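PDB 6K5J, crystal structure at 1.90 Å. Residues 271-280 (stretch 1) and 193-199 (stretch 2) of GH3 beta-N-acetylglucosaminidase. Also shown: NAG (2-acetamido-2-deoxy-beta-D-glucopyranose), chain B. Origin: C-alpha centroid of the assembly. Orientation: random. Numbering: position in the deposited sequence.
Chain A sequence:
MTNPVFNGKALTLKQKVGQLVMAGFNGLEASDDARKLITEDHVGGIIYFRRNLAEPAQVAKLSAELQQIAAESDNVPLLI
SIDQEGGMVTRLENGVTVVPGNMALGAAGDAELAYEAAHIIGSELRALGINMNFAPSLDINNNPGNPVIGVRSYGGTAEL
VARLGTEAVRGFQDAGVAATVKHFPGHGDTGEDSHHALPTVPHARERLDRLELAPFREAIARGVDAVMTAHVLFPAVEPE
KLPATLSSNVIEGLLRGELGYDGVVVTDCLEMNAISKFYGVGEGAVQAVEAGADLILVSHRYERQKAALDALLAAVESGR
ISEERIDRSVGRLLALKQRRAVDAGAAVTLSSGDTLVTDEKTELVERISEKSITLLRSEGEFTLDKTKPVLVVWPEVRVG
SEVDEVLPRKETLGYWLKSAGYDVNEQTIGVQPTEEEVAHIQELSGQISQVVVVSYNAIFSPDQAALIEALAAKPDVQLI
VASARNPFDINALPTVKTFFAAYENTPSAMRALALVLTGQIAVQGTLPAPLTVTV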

ATOM      1  N   GLU A 271      -4.374   4.113  15.805  1.00 24.19           N
ATOM      2  CA  GLU A 271      -3.523   5.238  16.183  1.00 28.05           C
ATOM      3  C   GLU A 271      -3.663   6.428  15.239  1.00 30.12           C
ATOM      4  O   GLU A 271      -3.222   7.526  15.592  1.00 28.55           O
ATOM      5  CB  GLU A 271      -2.062   4.780  16.255  1.00 26.96           C
ATOM      6  CG  GLU A 271      -1.861   3.527  17.111  1.00 26.67           C
ATOM      7  CD  GLU A 271      -0.490   3.467  17.727  1.00 31.81           C
ATOM      8  OE1 GLU A 271      -0.007   2.353  18.010  1.00 28.44           O
ATOM      9  OE2 GLU A 271       0.112   4.546  17.925  1.00 34.82           O
ATOM     10  N   MET A 272      -4.271   6.242  14.063  1.00 26.66           N
ATOM     11  CA  MET A 272      -4.489   7.341  13.126  1.00 26.06           C
ATOM     12  C   MET A 272      -5.379   8.422  13.740  1.00 30.74           C
ATOM     13  O   MET A 272      -6.283   8.138  14.536  1.00 27.97           O
ATOM     14  CB  MET A 272      -5.120   6.816  11.829  1.00 23.98           C
ATOM     15  CG  MET A 272      -4.196   5.924  10.984  1.00 26.76           C
ATOM     16  SD  MET A 272      -5.118   4.898   9.799  1.00 27.69           S
ATOM     17  CE  MET A 272      -5.401   6.092   8.489  1.00 22.75           C
ATOM     18  N   ASN A 273      -5.114   9.679  13.351  1.00 29.41           N
ATOM     19  CA  ASN A 273      -5.828  10.823  13.919  1.00 30.77           C
ATOM     20  C   ASN A 273      -7.339  10.667  13.816  1.00 30.81           C
ATOM     21  O   ASN A 273      -8.072  11.081  14.719  1.00 31.78           O
ATOM     22  CB  ASN A 273      -5.413  12.122  13.220  1.00 29.56           C
ATOM     23  CG  ASN A 273      -4.172  12.747  13.826  1.00 41.05           C
ATOM     24  OD1 ASN A 273      -3.432  12.096  14.555  1.00 35.98           O
ATOM     25  ND2 ASN A 273      -3.938  14.025  13.519  1.00 38.89           N
ATOM     26  N   ALA A 274      -7.826  10.090  12.714  1.00 28.67           N
ATOM     27  CA  ALA A 274      -9.269   9.979  12.537  1.00 32.05           C
ATOM     28  C   ALA A 274      -9.933   9.254  13.706  1.00 32.17           C
ATOM     29  O   ALA A 274     -11.095   9.533  14.023  1.00 32.17           O
ATOM     30  CB  ALA A 274      -9.585   9.276  11.219  1.00 30.74           C
ATOM     31  N   ILE A 275      -9.214   8.348  14.366  1.00 30.08           N
ATOM     32  CA  ILE A 275      -9.717   7.655  15.550  1.00 28.49           C
ATOM     33  C   ILE A 275      -9.124   8.222  16.833  1.00 31.49           C
ATOM     34  O   ILE A 275      -9.856   8.573  17.757  1.00 33.80           O
ATOM     35  CB  ILE A 275      -9.451   6.135  15.456  1.00 28.67           C
ATOM     36  CG1 ILE A 275     -10.053   5.533  14.177  1.00 23.80           C
ATOM     37  CG2 ILE A 275     -10.027   5.436  16.685  1.00 26.17           C
ATOM     38  CD1 ILE A 275     -11.563   5.663  14.082  1.00 27.73           C
ATOM     39  N   SER A 276      -7.789   8.282  16.923  1.00 33.02           N
ATOM     40  CA  SER A 276      -7.148   8.571  18.203  1.00 33.65           C
ATOM     41  C   SER A 276      -7.441   9.985  18.682  1.00 30.73           C
ATOM     42  O   SER A 276      -7.527  10.212  19.890  1.00 33.79           O
ATOM     43  CB  SER A 276      -5.635   8.361  18.115  1.00 30.82           C
ATOM     44  OG  SER A 276      -5.082   9.153  17.079  1.00 35.83           O
ATOM     45  N   LYS A 277      -7.599  10.939  17.767  1.00 33.93           N
ATOM     46  CA  LYS A 277      -7.825  12.323  18.166  1.00 37.06           C
ATOM     47  C   LYS A 277      -9.292  12.632  18.408  1.00 40.66           C
ATOM     48  O   LYS A 277      -9.608  13.491  19.238  1.00 41.44           O
ATOM     49  CB  LYS A 277      -7.270  13.279  17.104  1.00 39.29           C
ATOM     50  CG  LYS A 277      -7.370  14.756  17.473  1.00 49.79           C
ATOM     51  CD  LYS A 277      -7.598  15.634  16.250  1.00 46.76           C
ATOM     52  CE  LYS A 277      -6.440  16.601  16.042  1.00 55.32           C
ATOM     53  NZ  LYS A 277      -6.650  17.490  14.859  1.00 58.12           N
ATOM     54  N   PHE A 278     -10.199  11.954  17.711  1.00 35.91           N
ATOM     55  CA  PHE A 278     -11.618  12.234  17.861  1.00 34.42           C
ATOM     56  C   PHE A 278     -12.334  11.256  18.782  1.00 37.46           C
ATOM     57  O   PHE A 278     -13.383  11.611  19.330  1.00 37.38           O
ATOM     58  CB  PHE A 278     -12.314  12.226  16.490  1.00 40.51           C
ATOM     59  CG  PHE A 278     -11.801  13.270  15.530  1.00 42.19           C
ATOM     60  CD1 PHE A 278     -10.716  13.007  14.707  1.00 41.24           C
ATOM     61  CD2 PHE A 278     -12.412  14.512  15.447  1.00 49.75           C
ATOM     62  CE1 PHE A 278     -10.242  13.967  13.820  1.00 41.61           C
ATOM     63  CE2 PHE A 278     -11.947  15.474  14.564  1.00 48.47           C
ATOM     64  CZ  PHE A 278     -10.859  15.202  13.751  1.00 44.82           C
ATOM     65  N   TYR A 279     -11.805  10.045  18.970  1.00 35.15           N
ATOM     66  CA  TYR A 279     -12.538   9.036  19.725  1.00 35.98           C
ATOM     67  C   TYR A 279     -11.709   8.361  20.813  1.00 32.52           C
ATOM     68  O   TYR A 279     -12.277   7.919  21.815  1.00 35.91           O
ATOM     69  CB  TYR A 279     -13.115   7.977  18.774  1.00 33.93           C
ATOM     70  CG  TYR A 279     -14.015   8.556  17.705  1.00 31.99           C
ATOM     71  CD1 TYR A 279     -15.380   8.714  17.920  1.00 31.30           C
ATOM     72  CD2 TYR A 279     -13.495   8.949  16.474  1.00 34.11           C
ATOM     73  CE1 TYR A 279     -16.202   9.258  16.934  1.00 35.74           C
ATOM     74  CE2 TYR A 279     -14.299   9.486  15.490  1.00 34.61           C
ATOM     75  CZ  TYR A 279     -15.654   9.644  15.724  1.00 37.58           C
ATOM     76  OH  TYR A 279     -16.444  10.185  14.736  1.00 35.31           O
ATOM     77  N   GLY A 280     -10.391   8.266  20.640  1.00 32.42           N
ATOM     78  CA  GLY A 280      -9.504   7.560  21.575  1.00 32.24           C
ATOM     79  C   GLY A 280      -9.309   6.098  21.200  1.00 32.03           C
ATOM     80  O   GLY A 280     -10.187   5.449  20.645  1.00 27.53           O
TER
HETATM   81  C1  NAG B 601      -2.979   2.817   7.924  1.00 22.67           C
HETATM   82  C2  NAG B 601      -3.230   2.640   6.405  1.00 21.34           C
HETATM   83  C3  NAG B 601      -3.483   1.164   6.047  1.00 20.23           C
HETATM   84  C4  NAG B 601      -2.434   0.253   6.670  1.00 19.76           C
HETATM   85  C5  NAG B 601      -2.382   0.504   8.167  1.00 22.04           C
HETATM   86  C6  NAG B 601      -1.368  -0.349   8.897  1.00 21.53           C
HETATM   87  C7  NAG B 601      -4.359   4.273   4.935  1.00 21.16           C
HETATM   88  C8  NAG B 601      -5.642   5.011   4.668  1.00 18.32           C
HETATM   89  N2  NAG B 601      -4.364   3.457   5.994  1.00 18.72           N
HETATM   90  O1  NAG B 601      -2.474   4.093   8.130  1.00 27.90           O
HETATM   91  O3  NAG B 601      -3.476   0.999   4.632  1.00 18.61           O
HETATM   92  O4  NAG B 601      -2.758  -1.111   6.423  1.00 18.22           O
HETATM   93  O5  NAG B 601      -2.005   1.869   8.376  1.00 20.51           O
HETATM   94  O6  NAG B 601      -0.038   0.040   8.580  1.00 21.88           O
HETATM   95  O7  NAG B 601      -3.373   4.394   4.210  1.00 20.36           O
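Stretch 2, residues 193-199: DSHHALP

Stretch 2, an irregular loop, lies along the start of the short helix in stretch 1, and the two stretches advance in the same sense: CA of Met272 is 4.8 Å from CA of His195, and CA of Ala274 is 4.7 Å from CA of Leu198. His195 and His196 point their CA-to-CB bonds away, and the carbonyl oxygens of Ser194, His195 and His196 face the helix start. Its first turn has free amides to offer them: Asn273 N donates to His195 O at 3.2 Å, and Ala274 N makes a weak bond to Ser194 O at 3.4 Å. Asn273 adds a weak side-chain bond, ND2 to His196 O at 3.3 Å.

Ala274 allows this close approach, because its small methyl fits among the loop atoms, with CB 3.4 Å from both Ser194 O and Ala197 O. Leu198, the residue with the most area covered, is the main bump of the loop and fills a hollow lined by Ala274, Phe278 and Tyr279. Its CD1 lies 4.1 Å from Ala274 CB, its CB sits over one face of Phe278, 4.0 Å from CE1, and its CD2 meets the edge of Tyr279, 3.9 Å from OH.

At the other end, the flexible, unbranched Met272 lays CE over the face of the His195 imidazole, 4.0 Å from CG. Asp193 OD1 accepts from His195 ND1 at 2.7 Å, steadying the ring whose NE2 lies 2.7 Å from NAG O1.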

ATOM      1  N   ASP A 193      -6.869  13.085   4.204  1.00 25.61           N
ATOM      2  CA  ASP A 193      -6.115  11.899   4.589  1.00 28.42           C
ATOM      3  C   ASP A 193      -6.551  11.490   5.989  1.00 27.70           C
ATOM      4  O   ASP A 193      -6.461  12.291   6.927  1.00 28.28           O
ATOM      5  CB  ASP A 193      -4.613  12.197   4.534  1.00 28.49           C
ATOM      6  CG  ASP A 193      -3.747  11.001   4.886  1.00 31.02           C
ATOM      7  OD1 ASP A 193      -4.271   9.980   5.383  1.00 26.45           O
ATOM      8  OD2 ASP A 193      -2.516  11.097   4.678  1.00 29.65           O
ATOM      9  N   SER A 194      -7.019  10.245   6.132  1.00 26.92           N
ATOM     10  CA  SER A 194      -7.475   9.784   7.440  1.00 25.41           C
ATOM     11  C   SER A 194      -6.330   9.602   8.437  1.00 27.43           C
ATOM     12  O   SER A 194      -6.599   9.383   9.627  1.00 28.23           O
ATOM     13  CB  SER A 194      -8.282   8.481   7.295  1.00 24.51           C
ATOM     14  OG  SER A 194      -7.651   7.553   6.421  1.00 24.24           O
ATOM     15  N   HIS A 195      -5.068   9.686   7.994  1.00 28.88           N
ATOM     16  CA  HIS A 195      -3.965   9.754   8.955  1.00 29.84           C
ATOM     17  C   HIS A 195      -4.031  11.029   9.787  1.00 31.31           C
ATOM     18  O   HIS A 195      -3.597  11.036  10.946  1.00 35.54           O
ATOM     19  CB  HIS A 195      -2.605   9.713   8.251  1.00 29.82           C
ATOM     20  CG  HIS A 195      -2.271   8.400   7.617  1.00 31.19           C
ATOM     21  ND1 HIS A 195      -2.654   8.079   6.333  1.00 25.77           N
ATOM     22  CD2 HIS A 195      -1.545   7.349   8.069  1.00 29.78           C
ATOM     23  CE1 HIS A 195      -2.198   6.875   6.027  1.00 30.40           C
ATOM     24  NE2 HIS A 195      -1.528   6.408   7.065  1.00 30.30           N
ATOM     25  N   HIS A 196      -4.552  12.114   9.211  1.00 28.43           N
ATOM     26  CA  HIS A 196      -4.437  13.441   9.799  1.00 30.14           C
ATOM     27  C   HIS A 196      -5.762  14.092  10.132  1.00 34.54           C
ATOM     28  O   HIS A 196      -5.781  15.016  10.952  1.00 34.69           O
ATOM     29  CB  HIS A 196      -3.671  14.384   8.854  1.00 32.36           C
ATOM     30  CG  HIS A 196      -2.351  13.840   8.412  1.00 40.58           C
ATOM     31  ND1 HIS A 196      -1.394  13.404   9.304  1.00 41.03           N
ATOM     32  CD2 HIS A 196      -1.838  13.630   7.175  1.00 41.11           C
ATOM     33  CE1 HIS A 196      -0.343  12.960   8.635  1.00 45.34           C
ATOM     34  NE2 HIS A 196      -0.588  13.085   7.342  1.00 44.25           N
ATOM     35  N   ALA A 197      -6.856  13.652   9.517  1.00 31.22           N
ATOM     36  CA  ALA A 197      -8.158  14.281   9.662  1.00 32.00           C
ATOM     37  C   ALA A 197      -9.219  13.192   9.573  1.00 31.06           C
ATOM     38  O   ALA A 197      -8.911  12.013   9.369  1.00 29.68           O
ATOM     39  CB  ALA A 197      -8.361  15.361   8.590  1.00 32.30           C
ATOM     40  N   LEU A 198     -10.480  13.596   9.731  1.00 30.07           N
ATOM     41  CA  LEU A 198     -11.633  12.713   9.575  1.00 28.57           C
ATOM     42  C   LEU A 198     -12.319  13.042   8.252  1.00 24.77           C
ATOM     43  O   LEU A 198     -13.163  13.950   8.192  1.00 23.25           O
ATOM     44  CB  LEU A 198     -12.599  12.882  10.748  1.00 29.45           C
ATOM     45  CG  LEU A 198     -13.827  11.977  10.819  1.00 31.01           C
ATOM     46  CD1 LEU A 198     -13.428  10.499  10.823  1.00 30.54           C
ATOM     47  CD2 LEU A 198     -14.627  12.314  12.076  1.00 32.03           C
ATOM     48  N   PRO A 199     -11.984  12.351   7.168  1.00 24.45           N
ATOM     49  CA  PRO A 199     -12.529  12.714   5.858  1.00 22.98           C
ATOM     50  C   PRO A 199     -13.985  12.296   5.727  1.00 24.79           C
ATOM     51  O   PRO A 199     -14.484  11.426   6.447  1.00 23.42           O
ATOM     52  CB  PRO A 199     -11.644  11.937   4.870  1.00 23.13           C
ATOM     53  CG  PRO A 199     -10.482  11.382   5.704  1.00 22.69           C
ATOM     54  CD  PRO A 199     -11.058  11.211   7.077  1.00 24.06           C
TER